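Fimbrial subunit type 1 (Actinomyces oris, PDB 3UXF) serves as the major pilin subunit of the type 1 fimbriae, adhesive filaments on the surface of this Gram-positive bacterium. Local coordinates at residues T44-K49 against N123-F128; D76-I81 against K117-A122; L350-K355 against V467-A472. One frame throughout, in Å; residues are numbered along the deposited sequence.

Contact 1: T44-K49 against N123-F128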
ATOM      1  N   THR A  44      -1.447  -6.013 -37.836  1.00 10.99           N
ATOM      2  CA  THR A  44      -1.123  -6.586 -36.526  1.00 14.38           C
ATOM      3  C   THR A  44      -1.692  -5.676 -35.450  1.00 13.67           C
ATOM      4  O   THR A  44      -1.923  -4.487 -35.698  1.00 12.84           O
ATOM      5  CB  THR A  44       0.409  -6.764 -36.272  1.00 14.73           C
ATOM      6  OG1 THR A  44       1.050  -5.497 -36.348  1.00 14.79           O
ATOM      7  CG2 THR A  44       1.062  -7.711 -37.327  1.00 13.78           C
ATOM      8  N   LEU A  45      -1.929  -6.250 -34.265  1.00 12.39           N
ATOM      9  CA  LEU A  45      -2.396  -5.475 -33.117  1.00 12.31           C
ATOM     10  C   LEU A  45      -1.509  -5.871 -31.946  1.00 11.12           C
ATOM     11  O   LEU A  45      -1.482  -7.034 -31.609  1.00 14.40           O
ATOM     12  CB  LEU A  45      -3.848  -5.815 -32.798  1.00 12.56           C
ATOM     13  CG  LEU A  45      -4.329  -5.194 -31.480  1.00 12.48           C
ATOM     14  CD1 LEU A  45      -4.228  -3.671 -31.505  1.00 15.81           C
ATOM     15  CD2 LEU A  45      -5.768  -5.673 -31.173  1.00 17.08           C
ATOM     16  N   THR A  46      -0.819  -4.917 -31.330  1.00 12.75           N
ATOM     17  CA  THR A  46       0.100  -5.229 -30.230  1.00 13.67           C
ATOM     18  C   THR A  46      -0.406  -4.495 -29.001  1.00 12.99           C
ATOM     19  O   THR A  46      -0.466  -3.268 -28.990  1.00 13.69           O
ATOM     20  CB  THR A  46       1.512  -4.769 -30.563  1.00 13.47           C
ATOM     21  OG1 THR A  46       1.955  -5.474 -31.732  1.00 15.65           O
ATOM     22  CG2 THR A  46       2.486  -5.131 -29.415  1.00 14.80           C
ATOM     23  N   VAL A  47      -0.826  -5.249 -27.992  1.00 13.46           N
ATOM     24  CA  VAL A  47      -1.340  -4.658 -26.745  1.00 13.91           C
ATOM     25  C   VAL A  47      -0.210  -4.693 -25.707  1.00 13.60           C
ATOM     26  O   VAL A  47       0.374  -5.746 -25.498  1.00 15.10           O
ATOM     27  CB  VAL A  47      -2.550  -5.489 -26.259  1.00 14.64           C
ATOM     28  CG1 VAL A  47      -3.212  -4.872 -24.985  1.00 16.58           C
ATOM     29  CG2 VAL A  47      -3.595  -5.595 -27.383  1.00 17.03           C
ATOM     30  N   HIS A  48       0.110  -3.535 -25.126  1.00 14.82           N
ATOM     31  CA  HIS A  48       1.209  -3.423 -24.160  1.00 16.54           C
ATOM     32  C   HIS A  48       0.604  -3.420 -22.747  1.00 14.19           C
ATOM     33  O   HIS A  48      -0.102  -2.479 -22.388  1.00 16.92           O
ATOM     34  CB  HIS A  48       1.949  -2.117 -24.394  1.00 18.55           C
ATOM     35  CG  HIS A  48       2.697  -2.068 -25.693  1.00 18.50           C
ATOM     36  ND1 HIS A  48       4.074  -2.098 -25.766  1.00 20.70           N
ATOM     37  CD2 HIS A  48       2.255  -2.004 -26.976  1.00 18.05           C
ATOM     38  CE1 HIS A  48       4.450  -2.059 -27.032  1.00 23.14           C
ATOM     39  NE2 HIS A  48       3.365  -2.002 -27.784  1.00 19.30           N
ATOM     40  N   LYS A  49       0.856  -4.484 -21.978  1.00 14.41           N
ATOM     41  CA  LYS A  49       0.308  -4.597 -20.628  1.00 16.74           C
ATOM     42  C   LYS A  49       1.377  -4.160 -19.622  1.00 20.12           C
ATOM     43  O   LYS A  49       2.470  -4.728 -19.573  1.00 20.23           O
ATOM     44  CB  LYS A  49      -0.143  -6.034 -20.359  1.00 16.30           C
ATOM     45  CG  LYS A  49      -0.668  -6.252 -18.912  1.00 16.71           C
ATOM     46  CD  LYS A  49      -2.008  -5.550 -18.693  1.00 16.31           C
ATOM     47  CE  LYS A  49      -2.442  -5.701 -17.196  1.00 13.89           C
ATOM     48  NZ  LYS A  49      -3.773  -5.101 -17.009  1.00 15.74           N
ATOM     49  N   ASN A 123       7.645  -9.712 -21.536  1.00 23.60           N
ATOM     50  CA  ASN A 123       7.695  -8.332 -21.986  1.00 25.44           C
ATOM     51  C   ASN A 123       6.328  -7.648 -22.018  1.00 19.37           C
ATOM     52  O   ASN A 123       6.248  -6.505 -22.420  1.00 21.73           O
ATOM     53  CB  ASN A 123       8.353  -8.218 -23.356  1.00 26.64           C
ATOM     54  CG  ASN A 123       7.608  -9.007 -24.435  1.00 25.01           C
ATOM     55  OD1 ASN A 123       6.500  -9.539 -24.213  1.00 22.23           O
ATOM     56  ND2 ASN A 123       8.227  -9.104 -25.614  1.00 30.37           N
ATOM     57  N   GLY A 124       5.298  -8.354 -21.545  1.00 21.46           N
ATOM     58  CA  GLY A 124       3.977  -7.782 -21.334  1.00 17.54           C
ATOM     59  C   GLY A 124       3.211  -7.587 -22.641  1.00 17.92           C
ATOM     60  O   GLY A 124       2.143  -7.002 -22.608  1.00 17.53           O
ATOM     61  N   LEU A 125       3.750  -8.067 -23.762  1.00 17.36           N
ATOM     62  CA  LEU A 125       3.047  -7.871 -25.041  1.00 16.74           C
ATOM     63  C   LEU A 125       2.043  -8.951 -25.376  1.00 16.68           C
ATOM     64  O   LEU A 125       2.342 -10.128 -25.292  1.00 16.42           O
ATOM     65  CB  LEU A 125       4.081  -7.835 -26.181  1.00 18.92           C
ATOM     66  CG  LEU A 125       5.144  -6.728 -26.110  1.00 22.04           C
ATOM     67  CD1 LEU A 125       5.967  -6.709 -27.397  1.00 25.68           C
ATOM     68  CD2 LEU A 125       4.545  -5.345 -25.885  1.00 19.65           C
ATOM     69  N   ALA A 126       0.851  -8.561 -25.819  1.00 16.01           N
ATOM     70  CA  ALA A 126      -0.036  -9.504 -26.472  1.00 15.96           C
ATOM     71  C   ALA A 126      -0.016  -9.126 -27.966  1.00 14.61           C
ATOM     72  O   ALA A 126      -0.587  -8.104 -28.369  1.00 16.48           O
ATOM     73  CB  ALA A 126      -1.426  -9.387 -25.923  1.00 16.42           C
ATOM     74  N   SER A 127       0.719  -9.910 -28.750  1.00 15.07           N
ATOM     75  CA  SER A 127       0.994  -9.521 -30.131  1.00 14.72           C
ATOM     76  C   SER A 127       0.127 -10.284 -31.081  1.00 15.73           C
ATOM     77  O   SER A 127       0.485 -11.386 -31.479  1.00 19.75           O
ATOM     78  CB  SER A 127       2.459  -9.775 -30.488  1.00 16.74           C
ATOM     79  OG  SER A 127       3.275  -8.914 -29.711  1.00 19.24           O
ATOM     80  N   PHE A 128      -1.008  -9.709 -31.453  1.00 14.03           N
ATOM     81  CA  PHE A 128      -1.888 -10.390 -32.396  1.00 14.03           C
ATOM     82  C   PHE A 128      -1.344 -10.239 -33.811  1.00 13.85           C
ATOM     83  O   PHE A 128      -0.978  -9.140 -34.224  1.00 15.68           O
ATOM     84  CB  PHE A 128      -3.310  -9.819 -32.316  1.00 13.58           C
ATOM     85  CG  PHE A 128      -3.976 -10.089 -31.001  1.00 14.26           C
ATOM     86  CD1 PHE A 128      -4.721 -11.221 -30.826  1.00 15.33           C
ATOM     87  CD2 PHE A 128      -3.778  -9.226 -29.928  1.00 14.53           C
ATOM     88  CE1 PHE A 128      -5.327 -11.503 -29.606  1.00 15.37           C
ATOM     89  CE2 PHE A 128      -4.368  -9.488 -28.693  1.00 15.10           C
ATOM     90  CZ  PHE A 128      -5.132 -10.629 -28.523  1.00 14.82           C
TER
HETATM   91  O   HOH W   1       1.418  -8.059 -33.069  1.00 16.48           O
HETATM   92  O   HOH W   2       4.582  -6.916 -31.569  1.00 29.61           O
HETATM   93  O   HOH W   3       4.182  -4.447 -22.139  1.00 24.37           O
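Leu45 with Phe128, and Val47 with Ala126, are the hydrogen-bonded pairs of an antiparallel ladder at the edge of one sheet in the N-terminal beta-sandwich region. Leu45 N gives to Phe128 O at 3.0 Å, and Phe128 N returns the bond to Leu45 O at 2.7 Å, with a more bent N-H (141°). Val47 N to Ala126 O is almost straight (174°), its mate Ala126 N to Val47 O likewise, and Lys49 N adds a last rung to Gly124 O. The alternate residues Thr44, Thr46 and His48 turn their backbone polar groups to strand 170-176, so strand 44-48 is bonded along both margins.

On the face that carries Thr46, two waters bridge the strands, one from side chain to side chain and one from side chain to backbone. Thr46 OG1, set beside its own backbone N (chi1 -61°), is hydrogen-bonded to both: Phe128 O, already taking Leu45 N, accepts a second bond from one water at 2.9 Å, and the other joins OG1 to Ser127 OG. Next along, Leu125 CD2 rests over a face of the His48 imidazole, a CH-pi contact 3.6 Å from the ring centroid, while His48 NE2 is bonded to His175 ND1. Lys49 carries its amine away to Glu142. The other face, with Leu45, Val47, Ala126 and Phe128, is apolar and packs on Phe79 and Ile81.

At the turn a third water donates to both Lys49 O and Asn123 O. Asn123 closes an Asx turn: its OD1 accepts from Leu125 N at 3.2 Å, with the donor standing above the amide plane.

Contact 2: D76-I81 against K117-A122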
ATOM      1  N   ASP A  76       1.647 -13.171 -18.293  1.00 19.75           N
ATOM      2  CA  ASP A  76       0.564 -14.073 -17.975  1.00 18.37           C
ATOM      3  C   ASP A  76      -0.816 -13.435 -17.916  1.00 19.62           C
ATOM      4  O   ASP A  76      -1.694 -13.921 -17.212  1.00 20.63           O
ATOM      5  CB  ASP A  76       0.846 -14.867 -16.674  1.00 21.36           C
ATOM      6  CG  ASP A  76       0.178 -16.212 -16.679  1.00 32.73           C
ATOM      7  OD1 ASP A  76       0.033 -16.796 -17.785  1.00 32.57           O
ATOM      8  OD2 ASP A  76      -0.252 -16.678 -15.600  1.00 35.75           O
ATOM      9  N   VAL A  77      -1.029 -12.400 -18.727  1.00 16.28           N
ATOM     10  CA  VAL A  77      -2.326 -11.770 -18.825  1.00 16.22           C
ATOM     11  C   VAL A  77      -2.912 -12.140 -20.185  1.00 15.79           C
ATOM     12  O   VAL A  77      -2.234 -11.993 -21.179  1.00 18.93           O
ATOM     13  CB  VAL A  77      -2.192 -10.252 -18.747  1.00 16.55           C
ATOM     14  CG1 VAL A  77      -3.521  -9.601 -18.969  1.00 17.62           C
ATOM     15  CG2 VAL A  77      -1.634  -9.856 -17.359  1.00 17.99           C
ATOM     16  N   GLU A  78      -4.143 -12.618 -20.202  1.00 14.84           N
ATOM     17  CA  GLU A  78      -4.765 -12.993 -21.486  1.00 16.16           C
ATOM     18  C   GLU A  78      -5.627 -11.853 -22.011  1.00 17.27           C
ATOM     19  O   GLU A  78      -6.450 -11.306 -21.269  1.00 16.38           O
ATOM     20  CB  GLU A  78      -5.644 -14.216 -21.286  1.00 18.12           C
ATOM     21  CG  GLU A  78      -6.273 -14.687 -22.566  1.00 18.06           C
ATOM     22  CD  GLU A  78      -7.310 -15.761 -22.302  1.00 22.74           C
ATOM     23  OE1 GLU A  78      -8.475 -15.436 -21.995  1.00 22.47           O
ATOM     24  OE2 GLU A  78      -6.934 -16.953 -22.378  1.00 30.54           O
ATOM     25  N   PHE A  79      -5.462 -11.506 -23.291  1.00 15.12           N
ATOM     26  CA  PHE A  79      -6.358 -10.587 -23.985  1.00 16.24           C
ATOM     27  C   PHE A  79      -7.127 -11.332 -25.035  1.00 15.83           C
ATOM     28  O   PHE A  79      -6.577 -12.208 -25.688  1.00 17.44           O
ATOM     29  CB  PHE A  79      -5.581  -9.439 -24.639  1.00 13.52           C
ATOM     30  CG  PHE A  79      -5.148  -8.401 -23.645  1.00 12.88           C
ATOM     31  CD1 PHE A  79      -5.990  -7.368 -23.335  1.00 15.55           C
ATOM     32  CD2 PHE A  79      -3.922  -8.492 -23.012  1.00 16.10           C
ATOM     33  CE1 PHE A  79      -5.625  -6.395 -22.379  1.00 14.30           C
ATOM     34  CE2 PHE A  79      -3.562  -7.541 -22.050  1.00 15.00           C
ATOM     35  CZ  PHE A  79      -4.405  -6.471 -21.779  1.00 16.27           C
ATOM     36  N   THR A  80      -8.398 -11.000 -25.146  1.00 13.93           N
ATOM     37  CA  THR A  80      -9.239 -11.515 -26.213  1.00 13.39           C
ATOM     38  C   THR A  80      -9.622 -10.349 -27.121  1.00 17.38           C
ATOM     39  O   THR A  80      -9.986  -9.281 -26.648  1.00 16.54           O
ATOM     40  CB  THR A  80     -10.489 -12.143 -25.643  1.00 15.88           C
ATOM     41  OG1 THR A  80     -10.113 -13.297 -24.895  1.00 17.80           O
ATOM     42  CG2 THR A  80     -11.434 -12.556 -26.774  1.00 17.50           C
ATOM     43  N   ILE A  81      -9.552 -10.553 -28.431  1.00 14.24           N
ATOM     44  CA  ILE A  81     -10.103  -9.569 -29.345  1.00 14.95           C
ATOM     45  C   ILE A  81     -11.327 -10.154 -30.036  1.00 13.45           C
ATOM     46  O   ILE A  81     -11.319 -11.332 -30.425  1.00 15.96           O
ATOM     47  CB  ILE A  81      -9.046  -9.058 -30.356  1.00 12.85           C
ATOM     48  CG1 ILE A  81      -8.536 -10.180 -31.272  1.00 15.18           C
ATOM     49  CG2 ILE A  81      -7.873  -8.461 -29.597  1.00 16.77           C
ATOM     50  CD1 ILE A  81      -7.605  -9.671 -32.394  1.00 13.04           C
ATOM     51  N   LYS A 117      -7.345 -14.998 -29.065  1.00 17.01           N
ATOM     52  CA  LYS A 117      -6.770 -14.743 -27.749  1.00 18.75           C
ATOM     53  C   LYS A 117      -5.257 -14.893 -27.753  1.00 21.78           C
ATOM     54  O   LYS A 117      -4.697 -15.657 -28.534  1.00 22.67           O
ATOM     55  CB  LYS A 117      -7.340 -15.706 -26.704  1.00 25.19           C
ATOM     56  CG  LYS A 117      -8.835 -15.902 -26.744  1.00 27.25           C
ATOM     57  CD  LYS A 117      -9.252 -16.981 -25.754  1.00 33.30           C
ATOM     58  CE  LYS A 117      -8.973 -18.374 -26.301  1.00 39.35           C
ATOM     59  NZ  LYS A 117      -7.818 -19.034 -25.634  1.00 41.90           N
ATOM     60  N   ILE A 118      -4.609 -14.166 -26.851  1.00 18.67           N
ATOM     61  CA  ILE A 118      -3.167 -14.238 -26.667  1.00 17.57           C
ATOM     62  C   ILE A 118      -2.840 -13.929 -25.212  1.00 21.72           C
ATOM     63  O   ILE A 118      -3.502 -13.108 -24.586  1.00 20.26           O
ATOM     64  CB  ILE A 118      -2.427 -13.227 -27.546  1.00 21.50           C
ATOM     65  CG1 ILE A 118      -2.308 -13.745 -28.976  1.00 22.76           C
ATOM     66  CG2 ILE A 118      -1.043 -12.957 -26.985  1.00 25.30           C
ATOM     67  CD1 ILE A 118      -0.972 -13.457 -29.606  1.00 25.68           C
ATOM     68  N   THR A 119      -1.818 -14.590 -24.679  1.00 20.54           N
ATOM     69  CA  THR A 119      -1.390 -14.352 -23.306  1.00 20.82           C
ATOM     70  C   THR A 119      -0.017 -13.698 -23.320  1.00 25.37           C
ATOM     71  O   THR A 119       0.855 -14.102 -24.085  1.00 27.22           O
ATOM     72  CB  THR A 119      -1.343 -15.652 -22.492  1.00 20.75           C
ATOM     73  OG1 THR A 119      -2.659 -16.208 -22.407  1.00 25.22           O
ATOM     74  CG2 THR A 119      -0.826 -15.379 -21.091  1.00 23.98           C
ATOM     75  N   THR A 120       0.178 -12.681 -22.488  1.00 19.30           N
ATOM     76  CA  THR A 120       1.432 -11.961 -22.509  1.00 17.49           C
ATOM     77  C   THR A 120       2.549 -12.798 -21.891  1.00 19.75           C
ATOM     78  O   THR A 120       2.320 -13.636 -21.001  1.00 21.18           O
ATOM     79  CB  THR A 120       1.348 -10.650 -21.702  1.00 18.73           C
ATOM     80  OG1 THR A 120       1.054 -10.963 -20.327  1.00 19.70           O
ATOM     81  CG2 THR A 120       0.258  -9.725 -22.251  1.00 16.23           C
ATOM     82  N   GLY A 121       3.751 -12.538 -22.375  1.00 22.09           N
ATOM     83  CA  GLY A 121       4.949 -13.134 -21.826  1.00 23.27           C
ATOM     84  C   GLY A 121       5.678 -12.098 -20.989  1.00 25.49           C
ATOM     85  O   GLY A 121       5.082 -11.115 -20.545  1.00 22.40           O
ATOM     86  N   ALA A 122       6.975 -12.316 -20.789  1.00 26.38           N
ATOM     87  CA  ALA A 122       7.780 -11.493 -19.896  1.00 27.23           C
ATOM     88  C   ALA A 122       7.738 -10.018 -20.241  1.00 26.03           C
ATOM     89  O   ALA A 122       7.803  -9.160 -19.336  1.00 23.47           O
ATOM     90  CB  ALA A 122       9.222 -11.973 -19.906  1.00 28.05           C
TER
HETATM   91  O   HOH W   4      -5.384 -18.478 -23.698  1.00 36.59           O
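Lys117 lays its aliphatic chain alongside Thr80, with CG 3.4 Å from Thr80 OG1, and then curls over toward Glu78. The bend at chi3 (-78°), followed by another at chi4, is what brings NZ round to the carboxylate. The resulting salt bridge is long, 4.0 Å from Lys117 NZ to Glu78 OE2. A water lies between the two groups, donating to Glu78 OE2 and accepting only a weak bond from Lys117 NZ. Glu78 OE1 and Thr80 OG1 have another partner, Thr143 OG1, on strand 136-144.

Lys117 heads the last three residues of the outermost strand, within this chain, of a four-stranded antiparallel sheet, a layer of the N-terminal sandwich. Strand 78-84 is its neighbour, with strand 136-144 beyond. Phe79 and Ile118 form the hydrogen-bonded pair, Phe79 N reaching Ile118 O at 2.8 Å, and their side chains face strand 125-128, whereas Glu78, Thr80, Lys117 and Thr119 share the opposite surface. Thr119 spreads its two branches there, CG2 against Asp76 CA at 3.7 Å and OG1 beside the methylenes of Glu78.

Thr120 takes hold of the chain leading into strand 78-84 with three bonds. Its N gives to Val77 O at 2.8 Å, and its O accepts from Asp76 N at 2.8 Å. The third comes from the side chain: with chi1 at 61° OG1 sits between the backbone N and the carbonyl carbon, where it accepts from Val77 N at 3.0 Å (N-H...O 167°) and is also bonded to Val74 O.

Contact 3: L350-K355 against V467-A472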
ATOM      1  N   LEU A 350       6.224  -0.727   6.865  1.00 10.33           N
ATOM      2  CA  LEU A 350       7.012  -1.167   8.014  1.00  9.07           C
ATOM      3  C   LEU A 350       7.050  -0.130   9.114  1.00  9.88           C
ATOM      4  O   LEU A 350       7.025   1.087   8.847  1.00 11.14           O
ATOM      5  CB  LEU A 350       8.466  -1.396   7.611  1.00 10.89           C
ATOM      6  CG  LEU A 350       8.677  -2.369   6.452  1.00 13.35           C
ATOM      7  CD1 LEU A 350      10.168  -2.509   6.181  1.00 17.08           C
ATOM      8  CD2 LEU A 350       8.068  -3.715   6.745  1.00 14.32           C
ATOM      9  N   SER A 351       7.081  -0.630  10.347  1.00 10.02           N
ATOM     10  CA  SER A 351       7.493   0.121  11.547  1.00 10.00           C
ATOM     11  C   SER A 351       8.748  -0.572  12.090  1.00 10.75           C
ATOM     12  O   SER A 351       8.837  -1.806  12.081  1.00 11.83           O
ATOM     13  CB  SER A 351       6.393   0.088  12.615  1.00  9.79           C
ATOM     14  OG  SER A 351       5.178   0.640  12.145  1.00 11.39           O
ATOM     15  N   LYS A 352       9.728   0.222  12.526  1.00  9.15           N
ATOM     16  CA  LYS A 352      11.025  -0.340  12.951  1.00  9.01           C
ATOM     17  C   LYS A 352      11.354   0.101  14.375  1.00  9.69           C
ATOM     18  O   LYS A 352      11.488   1.288  14.644  1.00  9.52           O
ATOM     19  CB  LYS A 352      12.128   0.075  11.966  1.00 11.65           C
ATOM     20  CG  LYS A 352      11.870  -0.392  10.557  1.00 12.75           C
ATOM     21  CD  LYS A 352      12.964   0.159   9.630  1.00 13.37           C
ATOM     22  CE  LYS A 352      12.706  -0.275   8.190  1.00 14.44           C
ATOM     23  NZ  LYS A 352      13.219  -1.661   7.933  1.00 17.52           N
ATOM     24  N   TYR A 353      11.492  -0.867  15.277  1.00 11.28           N
ATOM     25  CA  TYR A 353      11.741  -0.618  16.699  1.00 11.68           C
ATOM     26  C   TYR A 353      13.059  -1.246  17.098  1.00 11.45           C
ATOM     27  O   TYR A 353      13.363  -2.386  16.716  1.00 12.26           O
ATOM     28  CB  TYR A 353      10.603  -1.231  17.564  1.00 11.45           C
ATOM     29  CG  TYR A 353       9.319  -0.443  17.564  1.00  8.92           C
ATOM     30  CD1 TYR A 353       8.341  -0.657  16.591  1.00  9.52           C
ATOM     31  CD2 TYR A 353       9.098   0.556  18.505  1.00  9.05           C
ATOM     32  CE1 TYR A 353       7.166   0.096  16.565  1.00 10.49           C
ATOM     33  CE2 TYR A 353       7.935   1.304  18.501  1.00  9.32           C
ATOM     34  CZ  TYR A 353       6.973   1.076  17.535  1.00  9.21           C
ATOM     35  OH  TYR A 353       5.799   1.789  17.520  1.00 10.84           O
ATOM     36  N   GLY A 354      13.848  -0.497  17.865  1.00  9.09           N
ATOM     37  CA  GLY A 354      15.158  -0.986  18.280  1.00  8.92           C
ATOM     38  C   GLY A 354      15.336  -1.106  19.784  1.00 11.13           C
ATOM     39  O   GLY A 354      14.715  -0.407  20.581  1.00 11.52           O
ATOM     40  N   LYS A 355      16.205  -2.022  20.177  1.00 10.62           N
ATOM     41  CA  LYS A 355      16.640  -2.151  21.570  1.00 11.11           C
ATOM     42  C   LYS A 355      17.723  -1.144  21.861  1.00 11.05           C
ATOM     43  O   LYS A 355      18.577  -0.916  21.007  1.00 12.59           O
ATOM     44  CB  LYS A 355      17.217  -3.560  21.741  1.00 13.25           C
ATOM     45  CG  LYS A 355      17.903  -3.766  23.100  1.00 15.02           C
ATOM     46  CD  LYS A 355      18.490  -5.204  23.280  1.00 17.45           C
ATOM     47  CE  LYS A 355      17.488  -6.285  22.891  1.00 24.12           C
ATOM     48  NZ  LYS A 355      16.484  -6.503  23.963  1.00 27.07           N
ATOM     49  N   VAL A 467      17.989   6.143  17.753  1.00 10.12           N
ATOM     50  CA  VAL A 467      17.867   4.759  17.332  1.00 10.30           C
ATOM     51  C   VAL A 467      17.693   4.832  15.839  1.00  9.95           C
ATOM     52  O   VAL A 467      16.766   5.452  15.345  1.00 11.43           O
ATOM     53  CB  VAL A 467      16.646   4.068  18.027  1.00 11.38           C
ATOM     54  CG1 VAL A 467      16.393   2.686  17.419  1.00 11.68           C
ATOM     55  CG2 VAL A 467      16.907   3.938  19.532  1.00 11.66           C
ATOM     56  N   LEU A 468      18.650   4.250  15.109  1.00 10.59           N
ATOM     57  CA  LEU A 468      18.599   4.268  13.656  1.00 11.43           C
ATOM     58  C   LEU A 468      18.033   2.999  13.060  1.00 12.27           C
ATOM     59  O   LEU A 468      18.278   1.902  13.556  1.00 13.79           O
ATOM     60  CB  LEU A 468      20.006   4.501  13.114  1.00 13.80           C
ATOM     61  CG  LEU A 468      20.632   5.828  13.579  1.00 14.90           C
ATOM     62  CD1 LEU A 468      22.018   5.917  12.961  1.00 23.17           C
ATOM     63  CD2 LEU A 468      19.767   7.045  13.209  1.00 15.01           C
ATOM     64  N   ALA A 469      17.263   3.154  11.997  1.00 10.02           N
ATOM     65  CA  ALA A 469      16.647   2.031  11.301  1.00 12.56           C
ATOM     66  C   ALA A 469      17.673   0.974  10.935  1.00 13.12           C
ATOM     67  O   ALA A 469      17.375  -0.224  10.985  1.00 15.04           O
ATOM     68  CB  ALA A 469      15.959   2.526  10.032  1.00 12.89           C
ATOM     69  N   GLU A 470      18.869   1.408  10.540  1.00 14.00           N
ATOM     70  CA  GLU A 470      19.883   0.432  10.124  1.00 15.83           C
ATOM     71  C   GLU A 470      20.213  -0.560  11.210  1.00 16.33           C
ATOM     72  O   GLU A 470      20.569  -1.706  10.894  1.00 17.16           O
ATOM     73  CB  GLU A 470      21.149   1.139   9.624  1.00 18.11           C
ATOM     74  CG  GLU A 470      21.804   2.042  10.642  1.00 23.84           C
ATOM     75  CD  GLU A 470      22.655   3.180  10.001  1.00 34.52           C
ATOM     76  OE1 GLU A 470      22.097   4.158   9.406  1.00 27.80           O
ATOM     77  OE2 GLU A 470      23.900   3.097  10.118  1.00 38.76           O
ATOM     78  N   LYS A 471      20.110  -0.143  12.476  1.00 13.45           N
ATOM     79  CA  LYS A 471      20.321  -1.063  13.586  1.00 14.97           C
ATOM     80  C   LYS A 471      19.011  -1.757  13.918  1.00 12.86           C
ATOM     81  O   LYS A 471      18.978  -2.984  14.045  1.00 12.86           O
ATOM     82  CB  LYS A 471      20.927  -0.361  14.808  1.00 16.73           C
ATOM     83  CG  LYS A 471      22.392   0.037  14.573  1.00 23.32           C
ATOM     84  CD  LYS A 471      23.116   0.269  15.879  1.00 26.03           C
ATOM     85  CE  LYS A 471      24.589   0.616  15.654  1.00 36.64           C
ATOM     86  NZ  LYS A 471      25.303  -0.443  14.896  1.00 37.38           N
ATOM     87  N   ALA A 472      17.930  -0.994  14.058  1.00 13.29           N
ATOM     88  CA  ALA A 472      16.676  -1.592  14.516  1.00 14.04           C
ATOM     89  C   ALA A 472      16.199  -2.708  13.602  1.00 13.43           C
ATOM     90  O   ALA A 472      15.765  -3.757  14.073  1.00 11.84           O
ATOM     91  CB  ALA A 472      15.582  -0.518  14.660  1.00 11.80           C
TER
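The one-turn helix 469-472 of the prealbumin-like domain sits on the long strand 344-362, Ala472 against the backbone at Tyr353 and Gly354. Ala472 CB lies over the flat of the peptide that joins these two residues, 3.6 Å from Tyr353 O and equally close to Gly354 N. No hydrogen bond crosses the contact; it is van der Waals packing of methyls on backbone and on a lysine chain. Gly354 brings no side chain to the interface, so the two backbones approach closely, with Gly354 CA only 4.1 Å from Ala472 CA. Val467 fills in beside them, its CG1 4.0 Å from Gly354 CA.

The helix begins with Leu468 at the N-cap position. Leu468 O accepts from both Lys471 N and Ala472 N; Ala469 and Ala472, three residues apart, both meet the strand. Ala469 N is held by Asp429 OD1, just past strand 419-426, which pairs with strand 344-362.

Lys352 runs from the strand past this alanine surface. Its chain is extended as far as CE, bringing CD to 3.8 Å from Ala469 CB, and only then bends (chi4 -83°) to deliver the amine to its charged partners. Lys352 NZ makes salt bridges to Glu473 and Asp313 and a cation-pi contact with Tyr430. Tyr353, next along the strand, points away from the helix, and its OH is hydrogen-bonded to Ala194 O.

In the fold
The centres of contacts 1 and 2 lie about 8 Å apart, and contact 2 is nested in the chain loop that contact 1 closes. Each pairs two strands in a different sheet of the N-terminal pilin domain, and the sheets pack face to face: Phe128 meets Ile81 and Ala126 meets Ile118. The short turn from strand 114-119 to strand 125-128 passes from one sheet to the other. Contact 3 comes later in the chain, with its centre about 44 Å from that of contact 1 and on the opposite side of the molecule's centre. There helix 469-472 lies on strand 344-362, which pairs with strands 312-321 and 419-426, linking successive parts of an elongated pilin.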